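Local coordinates for design construct XXA_GVDQ (Synthetic construct, PDB 6NZ1), which is a computationally designed helical homotrimer with no assigned function, apparently one of a set of closely related designs that adopt two divergent folds, at residues Val61-Arg65 and Leu88-Lys92. Sequence-based numbering, arbitrary orientation.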
ATOM      1  N   VAL B  61       9.222  -7.259  -8.183  1.00 20.18           N
ATOM      2  CA  VAL B  61      10.078  -8.408  -7.920  1.00 19.64           C
ATOM      3  C   VAL B  61      10.408  -9.134  -9.219  1.00 20.88           C
ATOM      4  O   VAL B  61      11.524  -9.632  -9.412  1.00 23.73           O
ATOM      5  CB  VAL B  61       9.388  -9.331  -6.899  1.00 17.82           C
ATOM      6  CG1 VAL B  61       9.992 -10.691  -6.893  1.00 17.84           C
ATOM      7  CG2 VAL B  61       9.487  -8.759  -5.529  1.00 17.81           C
ATOM      8  N   GLU B  62       9.449  -9.222 -10.127  1.00 20.03           N
ATOM      9  CA  GLU B  62       9.722  -9.909 -11.380  1.00 21.33           C
ATOM     10  C   GLU B  62      10.772  -9.163 -12.178  1.00 20.53           C
ATOM     11  O   GLU B  62      11.678  -9.773 -12.758  1.00 20.67           O
ATOM     12  CB  GLU B  62       8.438 -10.065 -12.178  1.00 21.04           C
ATOM     13  CG  GLU B  62       7.434 -11.029 -11.534  1.00 23.25           C
ATOM     14  CD  GLU B  62       8.006 -12.433 -11.250  1.00 23.43           C
ATOM     15  OE1 GLU B  62       8.259 -13.197 -12.203  1.00 24.46           O
ATOM     16  OE2 GLU B  62       8.182 -12.792 -10.074  1.00 23.14           O
ATOM     17  N   ILE B  63      10.675  -7.843 -12.205  1.00 17.81           N
ATOM     18  CA  ILE B  63      11.672  -7.050 -12.900  1.00 18.50           C
ATOM     19  C   ILE B  63      13.013  -7.196 -12.218  1.00 17.79           C
ATOM     20  O   ILE B  63      14.062  -7.248 -12.867  1.00 17.79           O
ATOM     21  CB  ILE B  63      11.233  -5.581 -12.956  1.00 17.79           C
ATOM     22  CG1 ILE B  63       9.973  -5.433 -13.783  1.00 17.79           C
ATOM     23  CG2 ILE B  63      12.328  -4.696 -13.517  1.00 17.77           C
ATOM     24  CD1 ILE B  63       9.223  -4.132 -13.456  1.00 17.78           C
ATOM     25  N   LEU B  64      13.007  -7.258 -10.897  1.00 17.79           N
ATOM     26  CA  LEU B  64      14.270  -7.392 -10.202  1.00 17.79           C
ATOM     27  C   LEU B  64      14.912  -8.732 -10.508  1.00 17.80           C
ATOM     28  O   LEU B  64      16.135  -8.825 -10.604  1.00 17.80           O
ATOM     29  CB  LEU B  64      14.071  -7.237  -8.702  1.00 18.45           C
ATOM     30  CG  LEU B  64      13.654  -5.905  -8.081  1.00 17.77           C
ATOM     31  CD1 LEU B  64      13.333  -6.144  -6.587  1.00 17.77           C
ATOM     32  CD2 LEU B  64      14.710  -4.832  -8.215  1.00 18.34           C
ATOM     33  N   ARG B  65      14.110  -9.786 -10.648  1.00 17.82           N
ATOM     34  CA  ARG B  65      14.668 -11.082 -11.012  1.00 19.30           C
ATOM     35  C   ARG B  65      15.263 -11.057 -12.412  1.00 21.61           C
ATOM     36  O   ARG B  65      16.326 -11.638 -12.647  1.00 22.97           O
ATOM     37  CB  ARG B  65      13.594 -12.164 -10.925  1.00 22.21           C
ATOM     38  CG  ARG B  65      14.052 -13.564 -11.369  1.00 23.01           C
ATOM     39  CD  ARG B  65      15.132 -14.077 -10.447  1.00 24.01           C
ATOM     40  NE  ARG B  65      15.791 -15.312 -10.861  1.00 24.27           N
ATOM     41  CZ  ARG B  65      16.958 -15.355 -11.486  1.00 25.41           C
ATOM     42  NH1 ARG B  65      17.566 -14.222 -11.800  1.00 23.44           N
ATOM     43  NH2 ARG B  65      17.515 -16.523 -11.786  1.00 22.10           N
ATOM     44  N   LEU B  88      16.643 -11.172  -2.725  1.00 21.79           N
ATOM     45  CA  LEU B  88      15.383 -11.319  -3.438  1.00 17.72           C
ATOM     46  C   LEU B  88      14.624 -12.539  -2.961  1.00 18.59           C
ATOM     47  O   LEU B  88      13.390 -12.519  -2.903  1.00 18.00           O
ATOM     48  CB  LEU B  88      15.622 -11.418  -4.934  1.00 20.95           C
ATOM     49  CG  LEU B  88      14.365 -11.387  -5.800  1.00 19.27           C
ATOM     50  CD1 LEU B  88      13.729 -10.012  -5.664  1.00 23.54           C
ATOM     51  CD2 LEU B  88      14.641 -11.686  -7.253  1.00 21.12           C
ATOM     52  N   LYS B  89      15.343 -13.629  -2.674  1.00 18.59           N
ATOM     53  CA  LYS B  89      14.718 -14.801  -2.082  1.00 21.37           C
ATOM     54  C   LYS B  89      13.952 -14.405  -0.832  1.00 20.27           C
ATOM     55  O   LYS B  89      12.773 -14.729  -0.683  1.00 19.06           O
ATOM     56  CB  LYS B  89      15.780 -15.862  -1.766  1.00 22.48           C
ATOM     57  CG  LYS B  89      15.271 -17.150  -1.124  1.00 26.11           C
ATOM     58  CD  LYS B  89      16.423 -17.942  -0.506  1.00 25.99           C
ATOM     59  CE  LYS B  89      15.978 -19.281   0.054  1.00 29.58           C
ATOM     60  NZ  LYS B  89      15.440 -20.203  -0.990  1.00 32.88           N
ATOM     61  N   ASP B  90      14.614 -13.680   0.071  1.00 23.32           N
ATOM     62  CA  ASP B  90      13.981 -13.276   1.315  1.00 24.43           C
ATOM     63  C   ASP B  90      12.758 -12.412   1.045  1.00 25.46           C
ATOM     64  O   ASP B  90      11.695 -12.608   1.642  1.00 26.97           O
ATOM     65  CB  ASP B  90      14.990 -12.529   2.184  1.00 28.34           C
ATOM     66  CG  ASP B  90      16.086 -13.436   2.756  1.00 29.91           C
ATOM     67  OD1 ASP B  90      16.096 -14.660   2.495  1.00 30.59           O
ATOM     68  OD2 ASP B  90      16.958 -12.901   3.476  1.00 32.09           O
ATOM     69  N   LEU B  91      12.887 -11.446   0.143  1.00 22.39           N
ATOM     70  CA  LEU B  91      11.750 -10.600  -0.183  1.00 21.95           C
ATOM     71  C   LEU B  91      10.596 -11.409  -0.752  1.00 21.38           C
ATOM     72  O   LEU B  91       9.435 -11.180  -0.406  1.00 20.19           O
ATOM     73  CB  LEU B  91      12.175  -9.531  -1.175  1.00 19.81           C
ATOM     74  CG  LEU B  91      11.058  -8.699  -1.780  1.00 18.27           C
ATOM     75  CD1 LEU B  91      10.336  -7.976  -0.701  1.00 18.42           C
ATOM     76  CD2 LEU B  91      11.654  -7.751  -2.782  1.00 18.57           C
ATOM     77  N   LYS B  92      10.894 -12.341  -1.651  1.00 20.69           N
ATOM     78  CA  LYS B  92       9.852 -13.196  -2.192  1.00 21.29           C
ATOM     79  C   LYS B  92       9.150 -13.995  -1.096  1.00 21.30           C
ATOM     80  O   LYS B  92       7.958 -14.301  -1.214  1.00 20.21           O
ATOM     81  CB  LYS B  92      10.462 -14.122  -3.230  1.00 19.71           C
ATOM     82  CG  LYS B  92      10.656 -13.513  -4.605  1.00 21.65           C
ATOM     83  CD  LYS B  92      10.936 -14.649  -5.574  1.00 24.34           C
ATOM     84  CE  LYS B  92      10.870 -14.236  -7.005  1.00 23.81           C
ATOM     85  NZ  LYS B  92      11.079 -15.442  -7.894  1.00 26.23           N
TER
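Val61 sends its two methyl groups to different partners on the antiparallel helix, a compact example of how a branched side chain can knit two helices together. Val61 CG2 lies 3.6 Å from Leu91 CD2, the two side chains sliding past one another in opposite directions. Val61 CG1, placed anti to the backbone N (chi1 163°), meets the aliphatic chain of Lys92, with Lys92 CE at 3.7 Å, and also touches the CD1 methyl of Leu88. The chain of Lys92, extended beyond CG, lays its methylenes across the valine and brings the ammonium near Glu62; with Glu62 OE2 and Lys92 NZ 4.5 Å apart, the opposite charges probably attract but form no salt bridge.

One turn on from Val61 in helix 29-73, Leu64 and Arg65 receive the two branches of Leu88. Leu88 CD1 packs 4.0 Å from Leu64 CD1, the side chains meeting at a slant, whereas Leu88 CD2 touches the root of Arg65, 3.8 Å from both Arg65 CA and CB, and these two side chains cross at about a right angle. No hydrogen bond joins the two segments; the apolar layer of Val61, Leu64, Leu88 and Leu91 is bordered along one edge by the aliphatic parts of Arg65 and Lys92. A second subunit continues this layer, its Leu64 packing on Leu64 and its Ile63 on Leu88. With segment axes 11.1 Å apart and directed at 160° to each other, the arrangement is that of an antiparallel helical hairpin, here between helices 29-73 and 78-94 within a designed trimeric helical bundle.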